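Local coordinates for DUF305 domain-containing protein (Deinococcus radiodurans R1, PDB 3BT5) that is of unknown function but folds as a helical bundle of the DUF305 family, which is grouped with the ferritin-like proteins, at residues 97-100 and 101-104; 85-88 and 89-93; 24-27 and 28-32; 105-108 and 109-113; 149-152 and 153-157. All coordinates share one frame; numbering follows the deposited sequence. Where two conformers were deposited one is given.

Contact 1: residues 97-100 and 101-104; sequences TLPV and EQAE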
loop_
_atom_site.group_PDB
_atom_site.type_symbol
_atom_site.label_atom_id
_atom_site.label_comp_id
_atom_site.label_asym_id
_atom_site.label_seq_id
_atom_site.Cartn_x
_atom_site.Cartn_y
_atom_site.Cartn_z
ATOM N N THR A 97 1.051 -3.631 -19.921
ATOM C CA THR A 97 1.376 -3.335 -21.321
ATOM C C THR A 97 2.865 -3.442 -21.628
ATOM O O THR A 97 3.240 -3.657 -22.778
ATOM C CB THR A 97 0.923 -1.903 -21.725
ATOM O OG1 THR A 97 1.654 -0.950 -20.976
ATOM C CG2 THR A 97 -0.581 -1.667 -21.529
ATOM N N LEU A 98 3.731 -3.220 -20.644
ATOM C CA LEU A 98 5.179 -3.236 -20.896
ATOM C C LEU A 98 5.657 -4.674 -21.096
ATOM O O LEU A 98 5.031 -5.609 -20.593
ATOM C CB LEU A 98 5.919 -2.617 -19.701
ATOM C CG LEU A 98 5.709 -1.107 -19.508
ATOM C CD1 LEU A 98 6.288 -0.703 -18.159
ATOM C CD2 LEU A 98 6.384 -0.328 -20.656
ATOM N N PRO A 99 6.783 -4.860 -21.808
ATOM C CA PRO A 99 7.377 -6.190 -21.857
ATOM C C PRO A 99 7.530 -6.725 -20.439
ATOM O O PRO A 99 7.822 -5.960 -19.511
ATOM C CB PRO A 99 8.756 -5.944 -22.512
ATOM C CG PRO A 99 8.574 -4.721 -23.346
ATOM C CD PRO A 99 7.587 -3.864 -22.536
ATOM N N VAL A 100 7.299 -8.015 -20.243
ATOM C CA VAL A 100 7.175 -8.555 -18.883
ATOM C C VAL A 100 8.361 -8.255 -17.965
ATOM O O VAL A 100 8.182 -7.921 -16.791
ATOM C CB VAL A 100 6.858 -10.055 -18.890
ATOM C CG1 VAL A 100 6.740 -10.575 -17.475
ATOM C CG2 VAL A 100 5.574 -10.322 -19.654
ATOM N N GLU A 101 9.574 -8.374 -18.477
ATOM C CA GLU A 101 10.741 -8.109 -17.646
ATOM C C GLU A 101 10.779 -6.660 -17.166
ATOM O O GLU A 101 11.145 -6.390 -16.014
ATOM C CB GLU A 101 12.022 -8.484 -18.390
ATOM C CG GLU A 101 11.781 -9.548 -19.465
ATOM C CD GLU A 101 11.107 -8.987 -20.734
ATOM O OE1 GLU A 101 11.541 -7.928 -21.235
ATOM O OE2 GLU A 101 10.150 -9.604 -21.235
ATOM N N GLN A 102 10.354 -5.727 -18.020
ATOM C CA GLN A 102 10.267 -4.325 -17.624
ATOM C C GLN A 102 9.107 -4.131 -16.643
ATOM O O GLN A 102 9.232 -3.365 -15.685
ATOM C CB GLN A 102 10.060 -3.441 -18.847
ATOM C CG GLN A 102 11.259 -3.399 -19.785
ATOM C CD GLN A 102 10.974 -2.595 -21.038
ATOM O OE1 GLN A 102 10.304 -1.554 -20.992
ATOM N NE2 GLN A 102 11.485 -3.073 -22.175
ATOM N N ALA A 103 7.987 -4.822 -16.861
ATOM C CA ALA A 103 6.842 -4.735 -15.949
ATOM C C ALA A 103 7.197 -5.244 -14.559
ATOM O O ALA A 103 6.756 -4.679 -13.556
ATOM C CB ALA A 103 5.662 -5.500 -16.513
ATOM N N GLU A 104 8.008 -6.301 -14.483
ATOM C CA GLU A 104 8.437 -6.791 -13.173
ATOM C C GLU A 104 9.265 -5.769 -12.407
ATOM O O GLU A 104 9.065 -5.580 -11.188
ATOM C CB GLU A 104 9.248 -8.083 -13.342
ATOM C CG GLU A 104 8.370 -9.242 -13.793
ATOM C CD GLU A 104 9.148 -10.389 -14.394
ATOM O OE1 GLU A 104 10.336 -10.204 -14.746
ATOM O OE2 GLU A 104 8.540 -11.461 -14.536
#
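Ala-103 N donates to Pro-99 O at 2.9 Å and Glu-104 N to Val-100 O at 2.8 Å, the first backbone bonds of helix 100-122 as the chain turns into it from the link behind helix 89-97. Pro-99 stands at the N-cap position, its phi and psi (-51° and 142°) still extended, while Val-100 is already helical. A proline suits this place, since its ring fixes phi and an N-cap residue owes the helix no i to i-4 backbone bond through its own N. Gln-102 reaches across to that ring with an extended chain, NE2 coming to 3.5 Å from Pro-99 CG, so a ring methylene packs on the amide. Behind it, Leu-98 CB rests 4.3 Å from Ala-103 CB, where a small residue lets the turn lie close to helix 11-37 at Met-34 and Arg-37. Glu-104 slants across Val-100, its OE2 3.6 Å from Val-100 CG1; the carboxylate has its hydrogen-bond partner in Ser-38 OG. Glu-101, bent at chi2 (76°), curls back toward the start of the helix, and its OE1 reaches 3.7 Å from Pro-99 CB. Lying in the first turn, Glu-101 places negative charge near the positive end of the helix dipole, which would probably favour the helix start electrostatically.

Contact 2: residues 85-88 and 89-93; sequences GMAS and EAEVA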
loop_
_atom_site.group_PDB
_atom_site.type_symbol
_atom_site.label_atom_id
_atom_site.label_comp_id
_atom_site.label_asym_id
_atom_site.label_seq_id
_atom_site.Cartn_x
_atom_site.Cartn_y
_atom_site.Cartn_z
ATOM N N GLY A 85 2.790 8.730 -2.914
ATOM C CA GLY A 85 3.578 7.619 -3.455
ATOM C C GLY A 85 2.760 6.606 -4.227
ATOM O O GLY A 85 3.330 5.588 -4.664
ATOM N N MET A 86 1.449 6.856 -4.384
ATOM C CA MET A 86 0.625 5.962 -5.203
ATOM C C MET A 86 1.016 6.037 -6.679
ATOM O O MET A 86 1.511 7.059 -7.143
ATOM C CB MET A 86 -0.847 6.262 -5.020
ATOM C CG MET A 86 -1.269 6.029 -3.574
ATOM S SD MET A 86 -2.955 6.489 -3.185
ATOM C CE MET A 86 -3.807 5.207 -4.054
ATOM N N ALA A 87 0.837 4.934 -7.404
ATOM C CA ALA A 87 1.121 4.900 -8.827
ATOM C C ALA A 87 0.043 5.648 -9.597
ATOM O O ALA A 87 -1.139 5.612 -9.220
ATOM C CB ALA A 87 1.176 3.438 -9.290
ATOM N N SER A 88 0.435 6.304 -10.701
ATOM C CA SER A 88 -0.565 6.965 -11.505
ATOM C C SER A 88 -1.363 5.919 -12.298
ATOM O O SER A 88 -0.978 4.748 -12.450
ATOM C CB SER A 88 0.102 7.947 -12.455
ATOM O OG SER A 88 0.811 7.211 -13.441
ATOM N N GLU A 89 -2.455 6.384 -12.874
ATOM C CA GLU A 89 -3.223 5.594 -13.797
ATOM C C GLU A 89 -2.346 4.943 -14.892
ATOM O O GLU A 89 -2.434 3.732 -15.167
ATOM C CB GLU A 89 -4.300 6.527 -14.385
ATOM C CG GLU A 89 -5.264 5.921 -15.345
ATOM C CD GLU A 89 -6.460 6.856 -15.592
ATOM O OE1 GLU A 89 -7.544 6.621 -15.024
ATOM O OE2 GLU A 89 -6.286 7.856 -16.305
ATOM N N ALA A 90 -1.507 5.755 -15.527
ATOM C CA ALA A 90 -0.591 5.263 -16.547
ATOM C C ALA A 90 0.397 4.244 -15.984
ATOM O O ALA A 90 0.670 3.201 -16.628
ATOM C CB ALA A 90 0.153 6.402 -17.192
ATOM N N GLU A 91 0.943 4.528 -14.801
ATOM C CA GLU A 91 1.945 3.624 -14.235
ATOM C C GLU A 91 1.343 2.264 -13.944
ATOM O O GLU A 91 1.980 1.222 -14.165
ATOM C CB GLU A 91 2.554 4.248 -12.973
ATOM C CG GLU A 91 3.535 5.368 -13.302
ATOM C CD GLU A 91 4.010 6.125 -12.086
ATOM O OE1 GLU A 91 3.244 6.252 -11.108
ATOM O OE2 GLU A 91 5.152 6.633 -12.116
ATOM N N VAL A 92 0.130 2.250 -13.392
ATOM C CA VAL A 92 -0.513 0.960 -13.135
ATOM C C VAL A 92 -0.736 0.227 -14.463
ATOM O O VAL A 92 -0.461 -0.978 -14.581
ATOM C CB VAL A 92 -1.871 1.140 -12.408
ATOM C CG1 VAL A 92 -2.608 -0.203 -12.325
ATOM C CG2 VAL A 92 -1.623 1.741 -11.005
ATOM N N ALA A 93 -1.223 0.946 -15.493
ATOM C CA ALA A 93 -1.433 0.311 -16.801
ATOM C C ALA A 93 -0.137 -0.278 -17.394
ATOM O O ALA A 93 -0.179 -1.298 -18.104
ATOM C CB ALA A 93 -2.060 1.302 -17.754
#
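Ser-88 and Glu-91 exchange bonds at the start of helix 89-97 and form a capping box, the tight part of the contact. Ser-88 OG accepts from Glu-91 N at 3.0 Å, and in return Ser-88 N donates to Glu-91 OE1 at 2.8 Å, with an almost straight N-H...O angle of 169°. The carboxylate oxygen is met on its anti side, a little out of the carboxylate plane. Serine suits the N-cap because its short hydroxyl can turn back over the first turn: with chi1 at 70°, OG sits between the backbone N and the carbonyl carbon and faces the amide of Glu-91. Beside the box is an apolar pair, Ala-87 CB lying 3.7 Å from Val-92 CG2, and both side chains press on helix 11-37, Ala-87 at Leu-30 and Val-92 at Gln-26. On the solvent side, Glu-89 CB leaves the backbone pointing away and its chain is extended beyond CG, while Ala-90 brings only CB to 3.9 Å from Ser-88 OG. In one of its two conformers Arg-113 NH2 forms a salt bridge to the same Glu-91 OE1. With an alanine at this position the Ser-88 amide would probably lose its acceptor, and Arg-113 this carboxylate. When that conformer is adopted, the acid that caps helix 89-97 also binds it to helix 100-122, and the guanidinium is likely to favour its charged form.

Contact 3: residues 24-27 and 28-32; sequences HAQA and LDLAA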
loop_
_atom_site.group_PDB
_atom_site.type_symbol
_atom_site.label_atom_id
_atom_site.label_comp_id
_atom_site.label_asym_id
_atom_site.label_seq_id
_atom_site.Cartn_x
_atom_site.Cartn_y
_atom_site.Cartn_z
ATOM N N HIS A 24 -3.668 1.308 0.663
ATOM C CA HIS A 24 -3.448 -0.126 0.658
ATOM C C HIS A 24 -4.155 -0.790 -0.512
ATOM O O HIS A 24 -3.621 -1.759 -1.101
ATOM C CB HIS A 24 -3.981 -0.730 1.953
ATOM C CG HIS A 24 -2.989 -0.776 3.077
ATOM N ND1 HIS A 24 -2.128 0.261 3.385
ATOM C CD2 HIS A 24 -2.751 -1.752 3.989
ATOM C CE1 HIS A 24 -1.390 -0.090 4.430
ATOM N NE2 HIS A 24 -1.756 -1.300 4.818
ATOM N N ALA A 25 -5.367 -0.346 -0.832
ATOM C CA ALA A 25 -6.101 -0.992 -1.910
ATOM C C ALA A 25 -5.302 -0.987 -3.204
ATOM O O ALA A 25 -5.393 -1.933 -4.012
ATOM C CB ALA A 25 -7.444 -0.340 -2.129
ATOM N N GLN A 26 -4.520 0.072 -3.431
ATOM C CA GLN A 26 -3.781 0.132 -4.687
ATOM C C GLN A 26 -2.709 -0.969 -4.778
ATOM O O GLN A 26 -2.351 -1.407 -5.880
ATOM C CB GLN A 26 -3.129 1.483 -4.929
ATOM C CG GLN A 26 -2.524 1.533 -6.334
ATOM C CD GLN A 26 -1.808 2.817 -6.608
ATOM O OE1 GLN A 26 -0.784 3.109 -5.995
ATOM N NE2 GLN A 26 -2.297 3.547 -7.573
ATOM N N ALA A 27 -2.183 -1.398 -3.639
ATOM C CA ALA A 27 -1.184 -2.469 -3.662
ATOM C C ALA A 27 -1.760 -3.701 -4.371
ATOM O O ALA A 27 -1.055 -4.448 -5.045
ATOM C CB ALA A 27 -0.700 -2.812 -2.223
ATOM N N LEU A 28 -3.060 -3.928 -4.192
ATOM C CA LEU A 28 -3.733 -5.040 -4.852
ATOM C C LEU A 28 -3.775 -4.859 -6.383
ATOM O O LEU A 28 -3.585 -5.831 -7.125
ATOM C CB LEU A 28 -5.135 -5.218 -4.264
ATOM C CG LEU A 28 -5.347 -5.959 -2.935
ATOM C CD1 LEU A 28 -4.189 -5.958 -1.954
ATOM C CD2 LEU A 28 -6.667 -5.565 -2.238
ATOM N N ASP A 29 -3.987 -3.621 -6.840
ATOM C CA ASP A 29 -4.017 -3.287 -8.271
ATOM C C ASP A 29 -2.623 -3.479 -8.885
ATOM O O ASP A 29 -2.500 -3.805 -10.060
ATOM C CB ASP A 29 -4.400 -1.809 -8.495
ATOM C CG ASP A 29 -5.837 -1.491 -8.138
ATOM O OD1 ASP A 29 -6.667 -2.407 -8.153
ATOM O OD2 ASP A 29 -6.122 -0.302 -7.848
ATOM N N LEU A 30 -1.585 -3.214 -8.103
ATOM C CA LEU A 30 -0.227 -3.387 -8.591
ATOM C C LEU A 30 0.145 -4.875 -8.643
ATOM O O LEU A 30 0.861 -5.323 -9.542
ATOM C CB LEU A 30 0.759 -2.619 -7.708
ATOM C CG LEU A 30 0.627 -1.098 -7.694
ATOM C CD1 LEU A 30 1.537 -0.523 -6.607
ATOM C CD2 LEU A 30 0.991 -0.531 -9.053
ATOM N N ALA A 31 -0.312 -5.649 -7.661
ATOM C CA ALA A 31 0.063 -7.070 -7.618
ATOM C C ALA A 31 -0.637 -7.911 -8.692
ATOM O O ALA A 31 -0.081 -8.904 -9.187
ATOM C CB ALA A 31 -0.234 -7.631 -6.233
ATOM N N ALA A 32 -1.874 -7.551 -9.019
ATOM C CA ALA A 32 -2.679 -8.364 -9.934
ATOM C C ALA A 32 -1.975 -8.674 -11.276
ATOM O O ALA A 32 -1.905 -9.847 -11.682
ATOM C CB ALA A 32 -4.052 -7.727 -10.161
HETATM O O HOH W 1 -7.929 -2.671 -5.055
HETATM O O HOH W 2 -4.925 2.143 -8.879
#
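Ala-25 O is approached by two donors: a water gives it a hydrogen bond at 2.8 Å, and Leu-28 N adds a weak one at 3.1 Å, bent to 131°. The same water makes a long, weak bond to Asp-29 OD1. A second water donates to Asp-29 OD2 at 2.9 Å and accepts from Gln-26 NE2 at 3.3 Å, so the carboxylate is tied by solvent both to the backbone and to the glutamine one turn earlier. Aspartate fits this exposed position, its short chain keeping the charge beside the helix. Gln-26 leaves the backbone pointing away from the residues that follow, and its chain is extended through chi1 and chi2 (-173° and -177°), which carries its amide out to accept from Ala-87 N with OE1. Its own carbonyl takes the regular bond from Leu-30 N at 3.0 Å, and Leu-30 CG comes within 3.5 Å of that oxygen. Ala-31 N bonds to Ala-27 O at 3.0 Å, while Ala-31 CB rests 3.5 Å from the same oxygen; the two small alanines leave the helix surface low where partners come close. This part of helix 11-37 is flanked by three helices: His-24 and Ala-27 meet helix 41-68, Ala-27 and Leu-30 meet helix 100-122 at Met-111, and Leu-30 also packs on Val-92 and Leu-95 of helix 89-97.

Contact 4: residues 105-108 and 109-113; sequences RQFL and RLMIR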
loop_
_atom_site.group_PDB
_atom_site.type_symbol
_atom_site.label_atom_id
_atom_site.label_comp_id
_atom_site.label_asym_id
_atom_site.label_seq_id
_atom_site.Cartn_x
_atom_site.Cartn_y
_atom_site.Cartn_z
ATOM N N ARG A 105 10.213 -5.125 -13.089
ATOM C CA ARG A 105 11.013 -4.097 -12.435
ATOM C C ARG A 105 10.163 -2.905 -12.045
ATOM O O ARG A 105 10.356 -2.339 -10.965
ATOM C CB ARG A 105 12.186 -3.667 -13.316
ATOM C CG ARG A 105 13.203 -4.780 -13.429
ATOM C CD ARG A 105 14.428 -4.350 -14.233
ATOM N NE ARG A 105 15.141 -3.243 -13.598
ATOM C CZ ARG A 105 16.042 -3.381 -12.625
ATOM N NH1 ARG A 105 16.345 -4.588 -12.155
ATOM N NH2 ARG A 105 16.635 -2.309 -12.111
ATOM N N GLN A 106 9.255 -2.488 -12.933
ATOM C CA GLN A 106 8.353 -1.381 -12.621
ATOM C C GLN A 106 7.480 -1.722 -11.412
ATOM O O GLN A 106 7.230 -0.872 -10.565
ATOM C CB GLN A 106 7.469 -1.075 -13.836
ATOM C CG GLN A 106 8.016 -0.068 -14.774
ATOM C CD GLN A 106 8.214 1.283 -14.092
ATOM O OE1 GLN A 106 9.316 1.595 -13.703
ATOM N NE2 GLN A 106 7.129 2.076 -13.933
ATOM N N PHE A 107 6.996 -2.954 -11.339
ATOM C CA PHE A 107 6.193 -3.361 -10.184
ATOM C C PHE A 107 6.953 -3.111 -8.884
ATOM O O PHE A 107 6.406 -2.557 -7.924
ATOM C CB PHE A 107 5.787 -4.832 -10.313
ATOM C CG PHE A 107 5.293 -5.435 -9.039
ATOM C CD1 PHE A 107 4.011 -5.148 -8.584
ATOM C CD2 PHE A 107 6.099 -6.298 -8.305
ATOM C CE1 PHE A 107 3.533 -5.703 -7.419
ATOM C CE2 PHE A 107 5.629 -6.851 -7.109
ATOM C CZ PHE A 107 4.351 -6.537 -6.665
ATOM N N LEU A 108 8.221 -3.521 -8.849
ATOM C CA LEU A 108 9.019 -3.355 -7.640
ATOM C C LEU A 108 9.273 -1.874 -7.361
ATOM O O LEU A 108 9.117 -1.431 -6.222
ATOM C CB LEU A 108 10.346 -4.109 -7.768
ATOM C CG LEU A 108 10.123 -5.619 -7.859
ATOM C CD1 LEU A 108 11.413 -6.325 -8.354
ATOM C CD2 LEU A 108 9.689 -6.187 -6.518
ATOM N N ARG A 109 9.644 -1.101 -8.389
ATOM C CA ARG A 109 9.874 0.322 -8.176
ATOM C C ARG A 109 8.604 1.020 -7.684
ATOM O O ARG A 109 8.665 1.847 -6.767
ATOM C CB ARG A 109 10.400 0.981 -9.443
ATOM C CG ARG A 109 11.774 0.500 -9.841
ATOM C CD ARG A 109 12.275 1.365 -10.949
ATOM N NE ARG A 109 11.616 1.029 -12.202
ATOM C CZ ARG A 109 12.192 0.315 -13.170
ATOM N NH1 ARG A 109 11.532 0.050 -14.284
ATOM N NH2 ARG A 109 13.434 -0.128 -13.020
ATOM N N LEU A 110 7.469 0.717 -8.297
ATOM C CA LEU A 110 6.232 1.363 -7.907
ATOM C C LEU A 110 5.823 0.944 -6.518
ATOM O O LEU A 110 5.361 1.773 -5.741
ATOM C CB LEU A 110 5.100 1.033 -8.900
ATOM C CG LEU A 110 5.285 1.614 -10.315
ATOM C CD1 LEU A 110 4.212 1.045 -11.221
ATOM C CD2 LEU A 110 5.218 3.163 -10.282
ATOM N N MET A 111 5.967 -0.338 -6.193
ATOM C CA MET A 111 5.541 -0.768 -4.864
ATOM C C MET A 111 6.473 -0.227 -3.784
ATOM O O MET A 111 6.016 0.106 -2.695
ATOM C CB MET A 111 5.447 -2.293 -4.786
ATOM C CG MET A 111 4.765 -2.786 -3.504
ATOM S SD MET A 111 2.950 -2.559 -3.489
ATOM C CE MET A 111 2.479 -3.866 -4.622
ATOM N N ILE A 112 7.769 -0.123 -4.074
ATOM C CA ILE A 112 8.660 0.521 -3.115
ATOM C C ILE A 112 8.252 1.968 -2.847
ATOM O O ILE A 112 8.166 2.381 -1.693
ATOM C CB ILE A 112 10.149 0.448 -3.564
ATOM C CG1 ILE A 112 10.664 -0.995 -3.470
ATOM C CG2 ILE A 112 11.018 1.436 -2.753
ATOM C CD1 ILE A 112 11.955 -1.215 -4.300
ATOM N N ARG A 113 7.985 2.739 -3.900
ATOM C CA ARG A 113 7.633 4.138 -3.698
ATOM C C ARG A 113 6.306 4.243 -2.947
ATOM O O ARG A 113 6.131 5.100 -2.062
ATOM C CB ARG A 113 7.581 4.866 -5.053
ATOM C CG ARG A 113 7.461 6.394 -4.944
ATOM C CD ARG A 113 7.260 7.028 -6.318
ATOM N NE ARG A 113 6.018 6.570 -6.924
ATOM C CZ ARG A 113 5.719 6.612 -8.221
ATOM N NH1 ARG A 113 6.584 7.040 -9.135
ATOM N NH2 ARG A 113 4.559 6.194 -8.607
HETATM O O HOH W 3 15.902 0.157 -11.062
#
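Arg-109 holds Gln-106 side-on, NE and NH1 both donating to the one amide oxygen, Gln-106 OE1, each at 2.8 Å. The oxygen lies close to the guanidinium plane, and the NH1 bond runs in the amide's carbonyl plane to a lone pair, whereas the NE donor is tilted out of it. The amide and guanidinium planes are turned 38° apart. Two bends make this possible: Gln-106 folds at chi2 (-61°) and Arg-109 at chi3 (-75°), so each chain swings back along the helix surface. Beyond this pair, Arg-105 O lies over one face of the Arg-109 guanidinium. Arg-109 NH2 approaches Arg-105 NE to 3.6 Å, two like charges that a water accepting from both arginines, weakly from Arg-105, probably helps to screen. A leucine in place of Gln-106 would probably leave NE and NH1 of Arg-109 without their shared acceptor and its guanidinium freer to turn toward solvent.

The inward side of the same helix is apolar. Phe-107 and Met-111 run side by side, Phe-107 CE1 meeting Met-111 CE at 3.5 Å; the flexible methionine can shape itself to the rigid ring between helices 11-37 and 41-68. Leu-108 and Ile-112 face helix 132-158, and Leu-110 packs on Glu-91 and Leu-95. Underneath, i to i+4 backbone bonds such as Leu-110 N to Gln-106 O keep the spacing. Polar residues on the outer stripe and large apolar ones within are the mark of an amphipathic helix in a helical bundle.

Contact 5: residues 149-152 and 153-157; sequences IRTM and EGVLG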
loop_
_atom_site.group_PDB
_atom_site.type_symbol
_atom_site.label_atom_id
_atom_site.label_comp_id
_atom_site.label_asym_id
_atom_site.label_seq_id
_atom_site.Cartn_x
_atom_site.Cartn_y
_atom_site.Cartn_z
ATOM N N ILE A 149 9.662 -3.310 1.862
ATOM C CA ILE A 149 10.609 -2.499 1.104
ATOM C C ILE A 149 11.973 -3.191 1.047
ATOM O O ILE A 149 12.589 -3.284 -0.011
ATOM C CB ILE A 149 10.773 -1.089 1.724
ATOM C CG1 ILE A 149 9.495 -0.266 1.490
ATOM C CG2 ILE A 149 11.984 -0.371 1.142
ATOM C CD1 ILE A 149 9.480 0.995 2.340
ATOM N N ARG A 150 12.456 -3.677 2.182
ATOM C CA ARG A 150 13.780 -4.287 2.188
ATOM C C ARG A 150 13.819 -5.523 1.274
ATOM O O ARG A 150 14.797 -5.749 0.509
ATOM C CB ARG A 150 14.190 -4.642 3.618
ATOM C CG ARG A 150 15.689 -4.965 3.741
ATOM C CD ARG A 150 16.560 -3.705 3.677
ATOM N NE ARG A 150 16.351 -2.901 4.869
ATOM C CZ ARG A 150 17.007 -3.087 6.013
ATOM N NH1 ARG A 150 17.950 -4.033 6.104
ATOM N NH2 ARG A 150 16.731 -2.315 7.054
ATOM N N THR A 151 12.785 -6.360 1.347
ATOM C CA THR A 151 12.704 -7.504 0.441
ATOM C C THR A 151 12.668 -7.044 -1.016
ATOM O O THR A 151 13.405 -7.565 -1.860
ATOM C CB THR A 151 11.463 -8.354 0.752
ATOM O OG1 THR A 151 11.554 -8.857 2.100
ATOM C CG2 THR A 151 11.319 -9.530 -0.226
ATOM N N MET A 152 11.812 -6.074 -1.321
ATOM C CA MET A 152 11.701 -5.649 -2.702
ATOM C C MET A 152 13.006 -5.075 -3.239
ATOM O O MET A 152 13.348 -5.291 -4.402
ATOM C CB MET A 152 10.567 -4.638 -2.850
ATOM C CG MET A 152 9.210 -5.294 -2.653
ATOM S SD MET A 152 7.856 -4.145 -3.046
ATOM C CE MET A 152 7.932 -3.053 -1.627
ATOM N N GLU A 153 13.735 -4.336 -2.412
ATOM C CA GLU A 153 15.033 -3.806 -2.837
ATOM C C GLU A 153 16.004 -4.953 -3.127
ATOM O O GLU A 153 16.797 -4.879 -4.073
ATOM C CB GLU A 153 15.621 -2.872 -1.778
ATOM C CG GLU A 153 14.811 -1.609 -1.645
ATOM C CD GLU A 153 15.254 -0.718 -0.516
ATOM O OE1 GLU A 153 15.782 -1.233 0.495
ATOM O OE2 GLU A 153 15.029 0.505 -0.628
ATOM N N GLY A 154 15.945 -6.017 -2.322
ATOM C CA GLY A 154 16.810 -7.180 -2.553
ATOM C C GLY A 154 16.436 -7.861 -3.869
ATOM O O GLY A 154 17.318 -8.244 -4.664
ATOM N N VAL A 155 15.133 -8.042 -4.102
ATOM C CA VAL A 155 14.692 -8.701 -5.324
ATOM C C VAL A 155 15.080 -7.872 -6.544
ATOM O O VAL A 155 15.578 -8.403 -7.555
ATOM C CB VAL A 155 13.151 -8.939 -5.314
ATOM C CG1 VAL A 155 12.693 -9.547 -6.643
ATOM C CG2 VAL A 155 12.781 -9.843 -4.133
ATOM N N LEU A 156 14.852 -6.559 -6.473
ATOM C CA LEU A 156 15.164 -5.695 -7.604
ATOM C C LEU A 156 16.659 -5.824 -7.939
ATOM O O LEU A 156 17.040 -5.862 -9.114
ATOM C CB LEU A 156 14.781 -4.249 -7.281
ATOM C CG LEU A 156 14.897 -3.201 -8.383
ATOM C CD1 LEU A 156 14.046 -3.565 -9.582
ATOM C CD2 LEU A 156 14.470 -1.852 -7.796
ATOM N N GLY A 157 17.500 -5.890 -6.910
ATOM C CA GLY A 157 18.932 -6.056 -7.116
ATOM C C GLY A 157 19.314 -7.387 -7.747
ATOM O O GLY A 157 20.320 -7.475 -8.470
HETATM O O HOH W 4 15.272 -0.497 3.057
#
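Glu-153, Gly-154, Val-155 and Leu-156 each donate a backbone i to i+4 bond to the residue one turn earlier, as in Glu-153 N to Ile-149 O at 2.9 Å. This is regular alpha-helix, part of helix 132-158 in the bundle, with one flank turned to solvent and the other inward. Ile-149 and Glu-153 lie alongside each other and point the same way, Ile-149 CG2 touching Glu-153 OE2 at 3.6 Å; the methyl rests against the carboxylate itself, whose OE1 takes a bond from a water. Thr-151 likewise runs beside Val-155, their CG2 methyls meeting loosely at 4.2 Å, since the threonine CG2 stands anti to the backbone N (chi1 -61° for OG1) and leaves the hydroxyl to a weak bond with Gly-147 O. Met-152 turns inward, its long flexible chain filling space against Leu-46, Ile-50, Met-111 and Ile-112. Arg-150 and Glu-153 bear opposite charges, yet their charged atoms do not touch; Arg-150 NE stands 4.7 Å from Glu-153 OE1. The water spans that interval, donating to Glu-153 OE1 at 2.7 Å and accepting weakly from Arg-150 NE.

In the fold
From the N terminus, contact 3 comes first, within helix 11-37. The chain then passes through helix 41-68 and helix 78-83 to contact 2, which starts helix 89-97, and contact 1, which turns into helix 100-122. Contact 4 continues along that helix, and contact 5 lies on helix 132-158. All five are local and follow in series, so none encloses another. They are joined in space: Gln-26 of contact 3 reaches the Ala-87 amide of contact 2, Arg-113 of contact 4 bridges in one conformer to Glu-91, and contact 4 packs on both contact 3 and contact 5. Helix 100-122 is thus the shared member. Contact 1 touches contact 4 through Leu-98 and Gln-106.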